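Local coordinates for pollen-specific leucine-rich repeat extensin-like protein 1 (Arabidopsis thaliana, PDB 6TME) that probably acts in the pollen cell wall as an extracellular leucine-rich repeat extensin-like protein whose repeat domain binds another protein chain, at residues 166-180 with 188-201. Residues are numbered along the deposited sequence; the frame is centred on the assembly and turned at random.
Sequences LKFLDIRYNDFEGKL and DLDAIFLNNNRFES. With GOL (glycerol), chain S; SO4 (sulfate ion), chain I; EDO (1,2-ethanediol), chain U.
F168-D170 and A191-F193 pair as parallel strands 7° apart, F193 N donating to L169 O at 174°, and a second parallel pairing joins E177 and G178 to R198 and F199. Between them the N197 amide bridges the turns, its CG beside the backbone N (chi1 -84°), which turns the amide across to I171 O and F176 N. ND2 donates to I171 O (3.1 Å) and, within its own turn, to L194 O; N174 ND2 reaches I171 O from the opposite face of that carbonyl. N197 OD1 accepts from F176 N (3.0 Å). With alanine here, F176 N would probably lose this acceptor and I171 O and L194 O one donor each, weakening the tie between the turns. Inward, the F199 ring has L180 CD1 over one face and the F176 backbone over the other, F176 CB lying 3.4 Å from F199 CZ; I171 CD1 meets its edge. On the other side of the strands, F168 CZ touches F193 CE2 obliquely (3.6 Å); in the turns beyond, N196 CB lies over the Y173 ring. Within 166-180, R172 NE makes a salt bridge to D170 OD2 (2.8 Å). Asparagine hydrogen bonds and an apolar core thus join successive solenoid coils, leaving F168, F193, R172 and Y173 to meet the partner chain.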
loop_
_atom_site.group_PDB
_atom_site.type_symbol
_atom_site.label_atom_id
_atom_site.label_comp_id
_atom_site.label_asym_id
_atom_site.label_seq_id
_atom_site.Cartn_x
_atom_site.Cartn_y
_atom_site.Cartn_z
ATOM N N LEU A 166 -3.876 2.500 -15.473
ATOM C CA LEU A 166 -3.265 2.640 -14.162
ATOM C C LEU A 166 -3.077 1.284 -13.466
ATOM O O LEU A 166 -4.009 0.481 -13.351
ATOM C CB LEU A 166 -4.118 3.565 -13.311
ATOM C CG LEU A 166 -3.609 3.723 -11.875
ATOM C CD1 LEU A 166 -2.248 4.342 -11.885
ATOM C CD2 LEU A 166 -4.566 4.550 -11.043
ATOM N N LYS A 167 -1.864 1.041 -12.998
ATOM C CA LYS A 167 -1.469 -0.211 -12.388
ATOM C C LYS A 167 -0.927 -0.052 -10.971
ATOM O O LYS A 167 -1.086 -0.959 -10.155
ATOM C CB LYS A 167 -0.395 -0.903 -13.249
ATOM C CG LYS A 167 0.119 -2.197 -12.626
ATOM C CD LYS A 167 0.928 -3.025 -13.567
ATOM C CE LYS A 167 0.869 -4.494 -13.174
ATOM N NZ LYS A 167 1.861 -5.288 -13.931
ATOM N N PHE A 168 -0.305 1.078 -10.663
ATOM C CA PHE A 168 0.395 1.304 -9.408
ATOM C C PHE A 168 -0.014 2.682 -8.930
ATOM O O PHE A 168 0.220 3.680 -9.629
ATOM C CB PHE A 168 1.908 1.219 -9.611
ATOM C CG PHE A 168 2.725 1.341 -8.346
ATOM C CD1 PHE A 168 2.938 2.575 -7.737
ATOM C CD2 PHE A 168 3.330 0.219 -7.799
ATOM C CE1 PHE A 168 3.724 2.664 -6.604
ATOM C CE2 PHE A 168 4.104 0.310 -6.688
ATOM C CZ PHE A 168 4.307 1.521 -6.091
ATOM N N LEU A 169 -0.648 2.733 -7.764
ATOM C CA LEU A 169 -1.094 3.974 -7.150
ATOM C C LEU A 169 -0.536 4.002 -5.740
ATOM O O LEU A 169 -0.926 3.175 -4.907
ATOM C CB LEU A 169 -2.613 4.054 -7.142
ATOM C CG LEU A 169 -3.252 5.327 -6.576
ATOM C CD1 LEU A 169 -2.659 6.568 -7.189
ATOM C CD2 LEU A 169 -4.767 5.309 -6.789
ATOM N N ASP A 170 0.381 4.938 -5.471
ATOM C CA ASP A 170 0.912 5.159 -4.126
ATOM C C ASP A 170 0.626 6.588 -3.659
ATOM O O ASP A 170 1.254 7.535 -4.133
ATOM C CB ASP A 170 2.410 4.867 -4.077
ATOM C CG ASP A 170 2.922 4.708 -2.644
ATOM O OD1 ASP A 170 2.265 5.251 -1.731
ATOM O OD2 ASP A 170 3.973 4.059 -2.425
ATOM N N ILE A 171 -0.293 6.743 -2.705
ATOM C CA ILE A 171 -0.580 8.030 -2.082
ATOM C C ILE A 171 -0.283 8.019 -0.589
ATOM O O ILE A 171 -0.670 8.945 0.125
ATOM C CB ILE A 171 -2.032 8.468 -2.342
ATOM C CG1 ILE A 171 -3.005 7.480 -1.664
ATOM C CG2 ILE A 171 -2.307 8.560 -3.865
ATOM C CD1 ILE A 171 -4.460 7.922 -1.722
ATOM N N ARG A 172 0.421 6.996 -0.112
ATOM C CA ARG A 172 0.696 6.830 1.307
ATOM C C ARG A 172 1.504 8.013 1.842
ATOM O O ARG A 172 2.236 8.692 1.106
ATOM C CB ARG A 172 1.442 5.500 1.545
ATOM C CG ARG A 172 2.928 5.540 1.161
ATOM C CD ARG A 172 3.625 4.182 0.959
ATOM N NE ARG A 172 4.825 4.447 0.162
ATOM C CZ ARG A 172 6.060 4.592 0.643
ATOM N NH1 ARG A 172 6.337 4.421 1.946
ATOM N NH2 ARG A 172 7.038 4.911 -0.194
ATOM N N TYR A 173 1.318 8.288 3.136
ATOM C CA TYR A 173 2.101 9.283 3.876
ATOM C C TYR A 173 1.831 10.704 3.378
ATOM O O TYR A 173 2.749 11.495 3.147
ATOM C CB TYR A 173 3.594 8.955 3.827
ATOM C CG TYR A 173 3.992 8.064 4.955
ATOM C CD1 TYR A 173 4.048 8.543 6.270
ATOM C CD2 TYR A 173 4.284 6.728 4.724
ATOM C CE1 TYR A 173 4.409 7.691 7.332
ATOM C CE2 TYR A 173 4.652 5.893 5.746
ATOM C CZ TYR A 173 4.705 6.375 7.049
ATOM O OH TYR A 173 5.066 5.506 8.033
ATOM N N ASN A 174 0.555 11.018 3.204
ATOM C CA ASN A 174 0.131 12.367 2.880
ATOM C C ASN A 174 -0.924 12.726 3.922
ATOM O O ASN A 174 -0.957 12.170 5.021
ATOM C CB ASN A 174 -0.377 12.458 1.442
ATOM C CG ASN A 174 0.744 12.482 0.434
ATOM O OD1 ASN A 174 1.448 13.483 0.303
ATOM N ND2 ASN A 174 0.902 11.390 -0.310
ATOM N N ASP A 175 -1.794 13.668 3.587
ATOM C CA ASP A 175 -2.896 14.066 4.442
ATOM C C ASP A 175 -4.203 13.990 3.671
ATOM O O ASP A 175 -5.055 14.878 3.763
ATOM C CB ASP A 175 -2.667 15.467 5.005
ATOM C CG ASP A 175 -3.649 15.821 6.122
ATOM O OD1 ASP A 175 -4.276 14.907 6.687
ATOM O OD2 ASP A 175 -3.829 17.023 6.408
ATOM N N PHE A 176 -4.364 12.944 2.863
ATOM C CA PHE A 176 -5.669 12.661 2.283
ATOM C C PHE A 176 -6.642 12.196 3.369
ATOM O O PHE A 176 -6.248 11.593 4.375
ATOM C CB PHE A 176 -5.545 11.614 1.177
ATOM C CG PHE A 176 -4.747 12.086 -0.016
ATOM C CD1 PHE A 176 -5.231 13.106 -0.834
ATOM C CD2 PHE A 176 -3.517 11.516 -0.319
ATOM C CE1 PHE A 176 -4.506 13.542 -1.922
ATOM C CE2 PHE A 176 -2.777 11.956 -1.404
ATOM C CZ PHE A 176 -3.272 12.964 -2.208
ATOM N N GLU A 177 -7.924 12.488 3.173
ATOM C CA GLU A 177 -8.886 12.249 4.246
ATOM C C GLU A 177 -10.275 12.042 3.656
ATOM O O GLU A 177 -10.489 12.155 2.445
ATOM C CB GLU A 177 -8.869 13.412 5.237
ATOM C CG GLU A 177 -9.194 14.733 4.586
ATOM C CD GLU A 177 -10.687 15.003 4.538
ATOM O OE1 GLU A 177 -11.337 14.890 5.611
ATOM O OE2 GLU A 177 -11.199 15.297 3.423
ATOM N N GLY A 178 -11.235 11.759 4.535
ATOM C CA GLY A 178 -12.590 11.493 4.087
ATOM C C GLY A 178 -12.780 10.046 3.665
ATOM O O GLY A 178 -11.969 9.159 3.960
ATOM N N LYS A 179 -13.880 9.815 2.955
ATOM C CA LYS A 179 -14.244 8.472 2.534
ATOM C C LYS A 179 -13.343 8.005 1.398
ATOM O O LYS A 179 -12.794 8.801 0.626
ATOM C CB LYS A 179 -15.704 8.421 2.063
ATOM C CG LYS A 179 -16.725 8.861 3.098
ATOM C CD LYS A 179 -18.136 8.922 2.500
ATOM C CE LYS A 179 -19.185 9.102 3.593
ATOM N NZ LYS A 179 -20.580 9.073 3.061
ATOM N N LEU A 180 -13.240 6.728 1.275
ATOM C CA LEU A 180 -12.521 6.115 0.170
ATOM C C LEU A 180 -13.480 5.824 -0.983
ATOM O O LEU A 180 -14.516 5.191 -0.768
ATOM C CB LEU A 180 -11.871 4.833 0.637
ATOM C CG LEU A 180 -10.770 4.209 -0.175
ATOM C CD1 LEU A 180 -9.667 5.228 -0.273
ATOM C CD2 LEU A 180 -10.300 2.923 0.544
ATOM N N ASP A 188 -8.124 -2.006 -12.502
ATOM C CA ASP A 188 -7.250 -3.181 -12.410
ATOM C C ASP A 188 -5.859 -2.796 -11.882
ATOM O O ASP A 188 -4.829 -2.982 -12.503
ATOM C CB ASP A 188 -7.205 -3.935 -13.741
ATOM C CG ASP A 188 -6.499 -3.180 -14.869
ATOM O OD1 ASP A 188 -6.534 -3.707 -16.004
ATOM O OD2 ASP A 188 -5.922 -2.088 -14.659
ATOM N N LEU A 189 -5.861 -2.243 -10.678
ATOM C CA LEU A 189 -4.617 -1.918 -10.002
ATOM C C LEU A 189 -3.928 -3.193 -9.529
ATOM O O LEU A 189 -4.576 -4.156 -9.103
ATOM C CB LEU A 189 -4.889 -0.985 -8.813
ATOM C CG LEU A 189 -5.182 0.460 -9.223
ATOM C CD1 LEU A 189 -5.838 1.198 -8.091
ATOM C CD2 LEU A 189 -3.878 1.136 -9.578
ATOM N N ASP A 190 -2.606 -3.215 -9.651
ATOM C CA ASP A 190 -1.809 -4.264 -9.035
ATOM C C ASP A 190 -1.417 -3.902 -7.611
ATOM O O ASP A 190 -1.204 -4.793 -6.788
ATOM C CB ASP A 190 -0.552 -4.527 -9.880
ATOM C CG ASP A 190 0.510 -5.343 -9.137
ATOM O OD1 ASP A 190 0.261 -6.536 -8.826
ATOM O OD2 ASP A 190 1.604 -4.789 -8.870
ATOM N N ALA A 191 -1.347 -2.612 -7.296
ATOM C CA ALA A 191 -0.819 -2.173 -6.012
ATOM C C ALA A 191 -1.526 -0.889 -5.606
ATOM O O ALA A 191 -1.599 0.056 -6.399
ATOM C CB ALA A 191 0.696 -1.942 -6.080
ATOM N N ILE A 192 -2.046 -0.869 -4.381
ATOM C CA ILE A 192 -2.789 0.257 -3.825
ATOM C C ILE A 192 -2.200 0.529 -2.440
ATOM O O ILE A 192 -2.396 -0.263 -1.507
ATOM C CB ILE A 192 -4.301 -0.031 -3.737
ATOM C CG1 ILE A 192 -4.820 -0.616 -5.047
ATOM C CG2 ILE A 192 -5.098 1.226 -3.378
ATOM C CD1 ILE A 192 -6.203 -1.239 -4.963
ATOM N N PHE A 193 -1.464 1.630 -2.304
ATOM C CA PHE A 193 -0.900 2.041 -1.021
ATOM C C PHE A 193 -1.674 3.260 -0.536
ATOM O O PHE A 193 -1.627 4.318 -1.167
ATOM C CB PHE A 193 0.598 2.335 -1.146
ATOM C CG PHE A 193 1.406 1.143 -1.601
ATOM C CD1 PHE A 193 1.738 0.143 -0.714
ATOM C CD2 PHE A 193 1.808 1.014 -2.936
ATOM C CE1 PHE A 193 2.479 -0.969 -1.124
ATOM C CE2 PHE A 193 2.538 -0.096 -3.360
ATOM C CZ PHE A 193 2.879 -1.088 -2.449
ATOM N N LEU A 194 -2.402 3.105 0.567
ATOM C CA LEU A 194 -3.170 4.194 1.159
ATOM C C LEU A 194 -2.686 4.554 2.552
ATOM O O LEU A 194 -3.173 5.531 3.119
ATOM C CB LEU A 194 -4.659 3.832 1.236
ATOM C CG LEU A 194 -5.283 3.188 0.006
ATOM C CD1 LEU A 194 -6.576 2.510 0.422
ATOM C CD2 LEU A 194 -5.530 4.236 -1.097
ATOM N N ASN A 195 -1.729 3.811 3.099
ATOM C CA ASN A 195 -1.446 3.870 4.521
ATOM C C ASN A 195 -0.966 5.258 4.920
ATOM O O ASN A 195 -0.486 6.044 4.093
ATOM C CB ASN A 195 -0.411 2.808 4.920
ATOM C CG ASN A 195 0.918 2.943 4.154
ATOM O OD1 ASN A 195 1.049 2.516 3.000
ATOM N ND2 ASN A 195 1.902 3.544 4.804
ATOM N N ASN A 196 -1.137 5.566 6.210
ATOM C CA ASN A 196 -0.648 6.813 6.810
ATOM C C ASN A 196 -1.242 8.031 6.112
ATOM O O ASN A 196 -0.539 8.929 5.626
ATOM C CB ASN A 196 0.876 6.870 6.795
ATOM C CG ASN A 196 1.493 5.913 7.777
ATOM O OD1 ASN A 196 1.638 4.716 7.495
ATOM N ND2 ASN A 196 1.874 6.432 8.938
ATOM N N ASN A 197 -2.565 8.036 6.058
ATOM C CA ASN A 197 -3.316 9.208 5.649
ATOM C C ASN A 197 -4.316 9.483 6.767
ATOM O O ASN A 197 -4.143 9.079 7.923
ATOM C CB ASN A 197 -3.943 8.962 4.271
ATOM C CG ASN A 197 -2.974 9.255 3.157
ATOM O OD1 ASN A 197 -2.718 10.421 2.842
ATOM N ND2 ASN A 197 -2.374 8.204 2.598
ATOM N N ARG A 198 -5.396 10.160 6.431
ATOM C CA ARG A 198 -6.464 10.366 7.385
ATOM C C ARG A 198 -7.804 9.943 6.796
ATOM O O ARG A 198 -8.833 10.553 7.065
ATOM C CB ARG A 198 -6.480 11.817 7.852
ATOM C CG ARG A 198 -5.275 12.173 8.696
ATOM C CD ARG A 198 -5.387 11.505 10.089
ATOM N NE ARG A 198 -6.007 12.403 11.072
ATOM C CZ ARG A 198 -6.057 12.190 12.385
ATOM N NH1 ARG A 198 -5.537 11.091 12.911
ATOM N NH2 ARG A 198 -6.633 13.087 13.173
ATOM N N PHE A 199 -7.811 8.883 5.991
ATOM C CA PHE A 199 -9.069 8.324 5.508
ATOM C C PHE A 199 -9.933 7.825 6.663
ATOM O O PHE A 199 -9.434 7.360 7.694
ATOM C CB PHE A 199 -8.811 7.178 4.534
ATOM C CG PHE A 199 -8.123 7.612 3.270
ATOM C CD1 PHE A 199 -8.691 8.591 2.461
ATOM C CD2 PHE A 199 -6.905 7.043 2.893
ATOM C CE1 PHE A 199 -8.046 9.010 1.282
ATOM C CE2 PHE A 199 -6.258 7.455 1.727
ATOM C CZ PHE A 199 -6.825 8.439 0.917
ATOM N N GLU A 200 -11.245 7.885 6.454
ATOM C CA GLU A 200 -12.239 7.564 7.470
ATOM C C GLU A 200 -13.324 6.660 6.888
ATOM O O GLU A 200 -13.316 6.297 5.707
ATOM C CB GLU A 200 -12.862 8.840 8.046
ATOM C CG GLU A 200 -12.080 9.449 9.198
ATOM C CD GLU A 200 -12.944 10.365 10.077
ATOM O OE1 GLU A 200 -13.822 11.078 9.526
ATOM O OE2 GLU A 200 -12.759 10.351 11.322
ATOM N N SER A 201 -14.267 6.296 7.747
ATOM C CA SER A 201 -15.379 5.419 7.403
ATOM C C SER A 201 -14.929 4.063 6.879
ATOM O O SER A 201 -13.837 3.594 7.214
ATOM C CB SER A 201 -16.315 6.085 6.404
ATOM O OG SER A 201 -17.349 6.734 7.116
HETATM C C1 GOL S . 0.746 11.499 7.953
HETATM O O1 GOL S . 1.284 11.408 6.618
HETATM C C2 GOL S . 0.285 10.061 8.504
HETATM O O2 GOL S . 1.213 9.447 9.351
HETATM C C3 GOL S . -1.071 10.278 9.234
HETATM O O3 GOL S . -1.641 9.008 9.391
HETATM S S SO4 I . 1.156 -5.089 -17.652
HETATM O O1 SO4 I . 1.915 -5.421 -16.446
HETATM O O2 SO4 I . 1.901 -4.130 -18.470
HETATM O O3 SO4 I . 0.922 -6.311 -18.425
HETATM O O4 SO4 I . -0.124 -4.512 -17.263
HETATM C C1 EDO U . -4.924 10.359 16.588
HETATM O O1 EDO U . -5.536 9.063 16.452
HETATM C C2 EDO U . -5.882 11.352 17.247
HETATM O O2 EDO U . -6.810 11.842 16.268
HETATM O O HOH W 1 -6.529 0.413 -14.379
HETATM O O HOH W 2 -13.687 5.003 3.483
#